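Ornithine aminotransferase (Plasmodium falciparum, PDB 3LG0) is a pyridoxal 5'-phosphate-dependent enzyme that catalyses delta-transamination of L-ornithine with 2-oxoglutarate, giving the 5-semialdehyde of L-glutamate and L-glutamate. Local coordinates at the interface of chains A and B. Numbering follows the deposited sequence. Chains: chain A/B, Ornithine aminotransferase.

Contact 1: the interface of chains A and B. Residues chain A 81-82, 84-85, 291-292; chain B 52, 54-55, 262, 376.
The amine NZ of B:Lys262 donates a hydrogen bond of 2.7 Å to the hydroxyl OG of A:Ser291, joining the active-site lysine of one subunit to a loop of the other. This is the shared active site of a class-III, fold-type I aminotransferase dimer: B:Lys262 is the lysine that forms the internal aldimine with pyridoxal phosphate, but here it carries no cofactor. Its chain kinks at chi2 (-53°) and then runs straight, so the amine arrives tip first at the serine. The A:Ser291 hydroxyl lies between its own backbone N and carbonyl carbon (chi1 61°), turned toward the lysine.

The other side of A:Ser291 packs on B:Tyr55. CB sits against a ring face near its rim, 3.3 Å from CD2. On the opposite face is a residue of the same chain, B:Leu52, with CG 4.1 Å above the ring plane and over its centre, so the ring is held between its own B:Leu52 and the partner's A:Ser291. A:Ser82 closes the CD2–CE2 edge, its CB 3.6 Å from CE2, lying slightly toward the B:Leu52 face.

Methyl CD2 of B:Leu52 enters the bend at A:Ser82 to A:Phe85. It touches OG of A:Ser82 at 3.3 Å, and its carbon contact with CB of A:Ala84, 3.5 Å, is tight for two methyl groups. The same methyl and CB also approach the CE2 and CZ rim of A:Phe85, the two side chains meeting at a slant. From chain B again, aliphatic CD of B:Arg376 packs 3.5 Å from CB of A:Ala84.

Behind this first shell, the bend is held within chain A. The backbone N of A:Ala84 donates to OG of A:Ser82 at 3.1 Å (145° at hydrogen), fixing the hydroxyl's place beside B:Leu52. A:Ala84 CB also caps the centre of one A:Phe85 face. On the other subunit, B:Ala54 and B:Tyr55 take positive phi angles in the short helix 53-56, a left-handed turn that probably helps to turn the tyrosine toward chain A.

Contact 2: the interface of chains A and B. Residues chain A 31-34, 43; chain B 77-78, 86-88.
The guanidinium of A:Arg34 has one face over the backbone of B:Lys77, whose CA lies 4.1 Å above the plane and toward the rim. On the same face, CG of B:Lys77 lies over the NH2 end, 3.7 Å from NH2. The two side chains cross at about a right angle, and their charged ends stay apart, with NH2 of A:Arg34 6.5 Å from NZ of B:Lys77; this spacing probably limits the repulsion of like charges. The arginine chain leaves anti to the backbone N (chi1 178°) and bends at chi3, which brings the flat group back over the lysine.

The second flat group is the carboxylate of B:Asp88. CB of A:Lys33 sits over one of its faces, 3.8 Å from CG. Its OD1 takes part in a water bridge: the water is 2.6 Å from OD1 and also contacts the carbonyl O of A:Lys33. The A:Lys33 chain runs on extended, carrying its amine away from this carboxylate, so the charged ends do not meet. The tip of A:Ile43, CD1, touches CB of B:Asp88.

The phenyl ring of B:Phe86 points away, and it is CB that meets CG2 of A:Val31. The backbones form a short parallel pairing across the homodimer interface, A:Val31 with B:Phe86 and A:Leu32 with B:Ser87. A:Leu32 N donates to B:Phe86 O at 2.8 Å (170° at hydrogen). B:Asp88 N donates to A:Leu32 O at 3.0 Å; the donor lies nearly in line with the C=O, but the N-H is bent, 132° at hydrogen. CB of A:Leu32 meets methyl CD2 of B:Leu78, 4.1 Å away.

In the fold, strand 31-36 of chain A runs beside the short strand 86-87 of chain B. Helix 88-101 begins at B:Asp88, so its amino end faces A:Leu32 O and may strengthen that bond, while helix 65-77 ends at B:Lys77, against the A:Arg34 guanidinium.

Contact 1: the interface of chains A and B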
ATOM      1  N   CYS A  81      -3.218  12.792   8.132  1.00 29.11           N
ATOM      2  CA  CYS A  81      -3.243  12.604   9.561  1.00 34.06           C
ATOM      3  C   CYS A  81      -3.592  11.128   9.570  1.00 43.20           C
ATOM      4  O   CYS A  81      -4.039  10.576   8.548  1.00 57.50           O
ATOM      5  CB  CYS A  81      -4.335  13.448  10.194  1.00 26.55           C
ATOM      6  SG  CYS A  81      -6.002  12.988   9.668  1.00 32.75           S
ATOM      7  N   SER A  82      -3.379  10.459  10.679  1.00 38.23           N
ATOM      8  CA  SER A  82      -3.608   9.017  10.690  1.00 29.79           C
ATOM      9  C   SER A  82      -5.084   8.738  10.908  1.00 29.64           C
ATOM     10  O   SER A  82      -5.891   9.652  10.940  1.00 30.65           O
ATOM     11  CB  SER A  82      -2.857   8.423  11.865  1.00 33.56           C
ATOM     12  OG  SER A  82      -3.324   9.048  13.052  1.00 30.81           O
ATOM     13  N   ALA A  84      -6.037   7.744  13.694  1.00 21.40           N
ATOM     14  CA  ALA A  84      -6.258   8.205  15.066  1.00 25.74           C
ATOM     15  C   ALA A  84      -7.140   9.461  15.126  1.00 32.60           C
ATOM     16  O   ALA A  84      -7.705   9.755  16.172  1.00 33.54           O
ATOM     17  CB  ALA A  84      -4.952   8.450  15.772  1.00 22.11           C
ATOM     18  N   PHE A  85      -7.272  10.184  14.011  1.00 27.06           N
ATOM     19  CA  PHE A  85      -8.141  11.360  13.965  1.00 25.60           C
ATOM     20  C   PHE A  85      -9.037  11.291  12.738  1.00 29.75           C
ATOM     21  O   PHE A  85      -8.903  10.378  11.918  1.00 28.54           O
ATOM     22  CB  PHE A  85      -7.311  12.646  13.932  1.00 24.87           C
ATOM     23  CG  PHE A  85      -6.140  12.634  14.867  1.00 26.88           C
ATOM     24  CD1 PHE A  85      -6.335  12.511  16.224  1.00 30.51           C
ATOM     25  CD2 PHE A  85      -4.852  12.739  14.394  1.00 24.87           C
ATOM     26  CE1 PHE A  85      -5.264  12.477  17.101  1.00 31.06           C
ATOM     27  CE2 PHE A  85      -3.778  12.726  15.266  1.00 30.58           C
ATOM     28  CZ  PHE A  85      -3.987  12.590  16.623  1.00 29.49           C
ATOM     29  N   SER A 291      -0.886   1.208  11.918  1.00 47.42           N
ATOM     30  CA  SER A 291      -0.993   2.516  11.283  1.00 45.56           C
ATOM     31  C   SER A 291      -1.109   2.381   9.754  1.00 48.55           C
ATOM     32  O   SER A 291      -0.656   1.388   9.172  1.00 36.07           O
ATOM     33  CB  SER A 291       0.191   3.409  11.676  1.00 44.08           C
ATOM     34  OG  SER A 291       1.421   2.844  11.260  1.00 58.76           O
ATOM     35  N   THR A 292      -1.725   3.381   9.118  1.00 45.38           N
ATOM     36  CA  THR A 292      -2.040   3.298   7.699  1.00 40.55           C
ATOM     37  C   THR A 292      -2.040   4.641   6.959  1.00 36.87           C
ATOM     38  O   THR A 292      -2.151   5.732   7.539  1.00 40.67           O
ATOM     39  CB  THR A 292      -3.430   2.618   7.454  1.00 43.32           C
ATOM     40  OG1 THR A 292      -3.750   1.747   8.538  1.00 55.88           O
ATOM     41  CG2 THR A 292      -3.447   1.817   6.143  1.00 22.83           C
TER
ATOM     42  N   LEU B  52       1.314  13.112  17.261  1.00 31.49           N
ATOM     43  CA  LEU B  52       1.381  11.786  16.666  1.00 32.81           C
ATOM     44  C   LEU B  52       2.255  11.788  15.400  1.00 34.14           C
ATOM     45  O   LEU B  52       2.983  10.827  15.151  1.00 34.09           O
ATOM     46  CB  LEU B  52      -0.018  11.307  16.308  1.00 34.27           C
ATOM     47  CG  LEU B  52      -0.157   9.801  16.171  1.00 33.08           C
ATOM     48  CD1 LEU B  52       0.319   9.138  17.444  1.00 38.62           C
ATOM     49  CD2 LEU B  52      -1.602   9.445  15.873  1.00 38.12           C
ATOM     50  N   ALA B  54       1.264  11.422  12.424  1.00 29.83           N
ATOM     51  CA  ALA B  54       0.814  10.281  11.631  1.00 27.19           C
ATOM     52  C   ALA B  54       1.839   9.157  11.706  1.00 37.21           C
ATOM     53  O   ALA B  54       2.231   8.588  10.684  1.00 30.65           O
ATOM     54  CB  ALA B  54       0.562  10.690  10.184  1.00 28.68           C
ATOM     55  N   TYR B  55       2.271   8.863  12.937  1.00 36.12           N
ATOM     56  CA  TYR B  55       3.235   7.798  13.220  1.00 33.42           C
ATOM     57  C   TYR B  55       4.533   7.985  12.462  1.00 35.05           C
ATOM     58  O   TYR B  55       5.046   7.045  11.859  1.00 40.94           O
ATOM     59  CB  TYR B  55       2.624   6.417  12.959  1.00 31.10           C
ATOM     60  CG  TYR B  55       1.396   6.163  13.796  1.00 31.29           C
ATOM     61  CD1 TYR B  55       1.494   5.762  15.127  1.00 40.51           C
ATOM     62  CD2 TYR B  55       0.131   6.340  13.262  1.00 35.23           C
ATOM     63  CE1 TYR B  55       0.353   5.544  15.901  1.00 36.63           C
ATOM     64  CE2 TYR B  55      -1.010   6.131  14.018  1.00 35.52           C
ATOM     65  CZ  TYR B  55      -0.895   5.733  15.336  1.00 43.12           C
ATOM     66  OH  TYR B  55      -2.043   5.528  16.063  1.00 39.39           O
ATOM     67  N   LYS B 262       7.224   5.331   6.338  1.00 36.33           N
ATOM     68  CA  LYS B 262       6.642   6.536   6.957  1.00 36.62           C
ATOM     69  C   LYS B 262       7.232   7.848   6.457  1.00 30.29           C
ATOM     70  O   LYS B 262       6.751   8.417   5.477  1.00 30.20           O
ATOM     71  CB  LYS B 262       6.736   6.470   8.484  1.00 35.42           C
ATOM     72  CG  LYS B 262       6.110   5.214   9.090  1.00 37.66           C
ATOM     73  CD  LYS B 262       4.675   5.023   8.622  1.00 36.55           C
ATOM     74  CE  LYS B 262       3.924   3.975   9.450  1.00 42.05           C
ATOM     75  NZ  LYS B 262       2.506   3.803   8.982  1.00 38.22           N
ATOM     76  N   ARG B 376      -2.586   9.881  20.678  1.00 32.88           N
ATOM     77  CA  ARG B 376      -3.381   8.678  20.840  1.00 36.26           C
ATOM     78  C   ARG B 376      -2.681   7.730  21.782  1.00 32.75           C
ATOM     79  O   ARG B 376      -1.460   7.792  21.941  1.00 39.60           O
ATOM     80  CB  ARG B 376      -3.551   7.984  19.492  1.00 45.98           C
ATOM     81  CG  ARG B 376      -4.626   6.920  19.497  1.00 60.89           C
ATOM     82  CD  ARG B 376      -5.967   7.460  19.018  1.00 53.01           C
ATOM     83  NE  ARG B 376      -7.071   6.523  19.258  1.00 58.72           N
ATOM     84  CZ  ARG B 376      -7.087   5.244  18.885  1.00 59.85           C
ATOM     85  NH1 ARG B 376      -6.047   4.706  18.259  1.00 65.28           N
ATOM     86  NH2 ARG B 376      -8.144   4.492  19.151  1.00 60.88           N
TER

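Contact 2: the interface of chains A and B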
ATOM      1  N   VAL A  31      12.494   2.526 -21.195  1.00 34.83           N
ATOM      2  CA  VAL A  31      12.604   3.442 -20.060  1.00 29.46           C
ATOM      3  C   VAL A  31      11.753   4.696 -20.276  1.00 33.27           C
ATOM      4  O   VAL A  31      12.110   5.569 -21.062  1.00 23.11           O
ATOM      5  CB  VAL A  31      14.077   3.872 -19.830  1.00 30.19           C
ATOM      6  CG1 VAL A  31      14.187   4.753 -18.611  1.00 28.75           C
ATOM      7  CG2 VAL A  31      14.956   2.655 -19.660  1.00 26.50           C
ATOM      8  N   LEU A  32      10.633   4.782 -19.568  1.00 27.65           N
ATOM      9  CA  LEU A  32       9.696   5.880 -19.741  1.00 24.48           C
ATOM     10  C   LEU A  32      10.026   7.066 -18.840  1.00 35.05           C
ATOM     11  O   LEU A  32      10.538   6.904 -17.730  1.00 29.90           O
ATOM     12  CB  LEU A  32       8.265   5.405 -19.470  1.00 27.14           C
ATOM     13  CG  LEU A  32       7.906   4.112 -20.200  1.00 32.77           C
ATOM     14  CD1 LEU A  32       6.474   3.699 -19.886  1.00 23.79           C
ATOM     15  CD2 LEU A  32       8.169   4.224 -21.738  1.00 23.69           C
ATOM     16  N   LYS A  33       9.748   8.265 -19.335  1.00 32.80           N
ATOM     17  CA  LYS A  33      10.017   9.476 -18.579  1.00 26.16           C
ATOM     18  C   LYS A  33       8.808  10.364 -18.634  1.00 26.39           C
ATOM     19  O   LYS A  33       8.686  11.298 -17.845  1.00 35.25           O
ATOM     20  CB  LYS A  33      11.221  10.229 -19.136  1.00 33.76           C
ATOM     21  CG  LYS A  33      10.994  10.851 -20.517  1.00 37.96           C
ATOM     22  CD  LYS A  33      12.280  11.506 -21.025  1.00 48.86           C
ATOM     23  CE  LYS A  33      12.059  12.301 -22.305  1.00 50.92           C
ATOM     24  NZ  LYS A  33      13.339  12.860 -22.823  1.00 55.01           N
ATOM     25  N   ARG A  34       7.910  10.078 -19.572  1.00 26.29           N
ATOM     26  CA  ARG A  34       6.689  10.865 -19.702  1.00 29.19           C
ATOM     27  C   ARG A  34       5.494  10.065 -20.209  1.00 28.14           C
ATOM     28  O   ARG A  34       5.621   9.178 -21.050  1.00 28.91           O
ATOM     29  CB  ARG A  34       6.906  12.090 -20.590  1.00 31.38           C
ATOM     30  CG  ARG A  34       5.636  12.909 -20.802  1.00 32.84           C
ATOM     31  CD  ARG A  34       5.897  14.151 -21.630  1.00 45.26           C
ATOM     32  NE  ARG A  34       6.814  15.052 -20.945  1.00 56.48           N
ATOM     33  CZ  ARG A  34       6.438  16.010 -20.105  1.00 54.24           C
ATOM     34  NH1 ARG A  34       5.151  16.207 -19.847  1.00 48.54           N
ATOM     35  NH2 ARG A  34       7.356  16.779 -19.531  1.00 54.91           N
ATOM     36  N   ILE A  43      13.439   7.686 -23.029  1.00 27.98           N
ATOM     37  CA  ILE A  43      14.575   8.568 -22.830  1.00 37.78           C
ATOM     38  C   ILE A  43      15.000   9.224 -24.145  1.00 47.67           C
ATOM     39  O   ILE A  43      15.398  10.389 -24.162  1.00 41.79           O
ATOM     40  CB  ILE A  43      15.780   7.798 -22.223  1.00 35.92           C
ATOM     41  CG1 ILE A  43      15.416   7.205 -20.859  1.00 36.99           C
ATOM     42  CG2 ILE A  43      16.982   8.715 -22.092  1.00 34.52           C
ATOM     43  CD1 ILE A  43      14.761   8.177 -19.927  1.00 28.95           C
TER
ATOM     44  N   LYS B  77       4.946  14.906 -15.258  1.00 37.92           N
ATOM     45  CA  LYS B  77       5.673  14.099 -16.236  1.00 37.27           C
ATOM     46  C   LYS B  77       5.134  12.671 -16.378  1.00 37.92           C
ATOM     47  O   LYS B  77       4.847  12.223 -17.489  1.00 33.41           O
ATOM     48  CB  LYS B  77       7.163  14.073 -15.873  1.00 33.34           C
ATOM     49  CG  LYS B  77       7.869  15.392 -16.146  1.00 45.70           C
ATOM     50  CD  LYS B  77       9.040  15.631 -15.202  1.00 51.19           C
ATOM     51  CE  LYS B  77      10.221  14.720 -15.493  1.00 55.49           C
ATOM     52  NZ  LYS B  77      11.423  15.164 -14.725  1.00 64.74           N
ATOM     53  N   LEU B  78       5.012  11.970 -15.250  1.00 37.87           N
ATOM     54  CA  LEU B  78       4.604  10.570 -15.226  1.00 31.28           C
ATOM     55  C   LEU B  78       4.382  10.141 -13.786  1.00 28.74           C
ATOM     56  O   LEU B  78       5.283  10.320 -12.962  1.00 29.44           O
ATOM     57  CB  LEU B  78       5.713   9.722 -15.833  1.00 29.83           C
ATOM     58  CG  LEU B  78       5.477   8.220 -15.999  1.00 28.79           C
ATOM     59  CD1 LEU B  78       4.480   7.947 -17.091  1.00 28.77           C
ATOM     60  CD2 LEU B  78       6.797   7.540 -16.317  1.00 30.75           C
ATOM     61  N   PHE B  86      10.505   0.112 -17.318  1.00 30.07           N
ATOM     62  CA  PHE B  86      11.383   0.950 -16.504  1.00 20.88           C
ATOM     63  C   PHE B  86      10.879   2.385 -16.508  1.00 29.14           C
ATOM     64  O   PHE B  86      10.330   2.854 -17.509  1.00 26.38           O
ATOM     65  CB  PHE B  86      12.792   0.948 -17.065  1.00 21.57           C
ATOM     66  CG  PHE B  86      13.548  -0.315 -16.834  1.00 33.84           C
ATOM     67  CD1 PHE B  86      14.242  -0.520 -15.646  1.00 21.68           C
ATOM     68  CD2 PHE B  86      13.604  -1.291 -17.823  1.00 25.55           C
ATOM     69  CE1 PHE B  86      14.954  -1.678 -15.444  1.00 26.29           C
ATOM     70  CE2 PHE B  86      14.320  -2.454 -17.626  1.00 26.54           C
ATOM     71  CZ  PHE B  86      15.005  -2.647 -16.445  1.00 27.25           C
ATOM     72  N   SER B  87      11.062   3.092 -15.397  1.00 27.79           N
ATOM     73  CA  SER B  87      10.895   4.540 -15.418  1.00 26.02           C
ATOM     74  C   SER B  87      12.257   5.155 -15.189  1.00 31.02           C
ATOM     75  O   SER B  87      13.183   4.441 -14.806  1.00 30.44           O
ATOM     76  CB  SER B  87       9.909   5.019 -14.359  1.00 27.79           C
ATOM     77  OG  SER B  87      10.503   5.007 -13.073  1.00 26.79           O
ATOM     78  N   ASP B  88      12.390   6.465 -15.431  1.00 27.60           N
ATOM     79  CA  ASP B  88      13.660   7.153 -15.182  1.00 34.66           C
ATOM     80  C   ASP B  88      13.836   7.456 -13.693  1.00 33.12           C
ATOM     81  O   ASP B  88      14.924   7.318 -13.146  1.00 31.29           O
ATOM     82  CB  ASP B  88      13.783   8.441 -16.015  1.00 34.29           C
ATOM     83  CG  ASP B  88      12.718   9.453 -15.686  1.00 28.59           C
ATOM     84  OD1 ASP B  88      11.593   9.049 -15.333  1.00 42.46           O
ATOM     85  OD2 ASP B  88      13.002  10.660 -15.770  1.00 37.51           O
TER
HETATM   86  O   HOH W   1       9.673  10.809 -15.020  1.00 34.65           O

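About 33 Å separates the C-alpha centres of contact 1 and contact 2 in the copies described, where one segment of sequence serves both but from opposite chains. Residues 81-82 and 84-85 of chain A meet the active-site region of the partner in contact 1; their flanks, 77-78 and 86-88, taken from chain B, meet the partner's strand 31-36 in contact 2. By the two-fold symmetry each subunit uses both parts of this segment against its neighbour. The segment thus joins the strand pairing that helps hold the homodimer to the surroundings of the cofactor lysine, which suggests that assembly and active-site architecture are coupled.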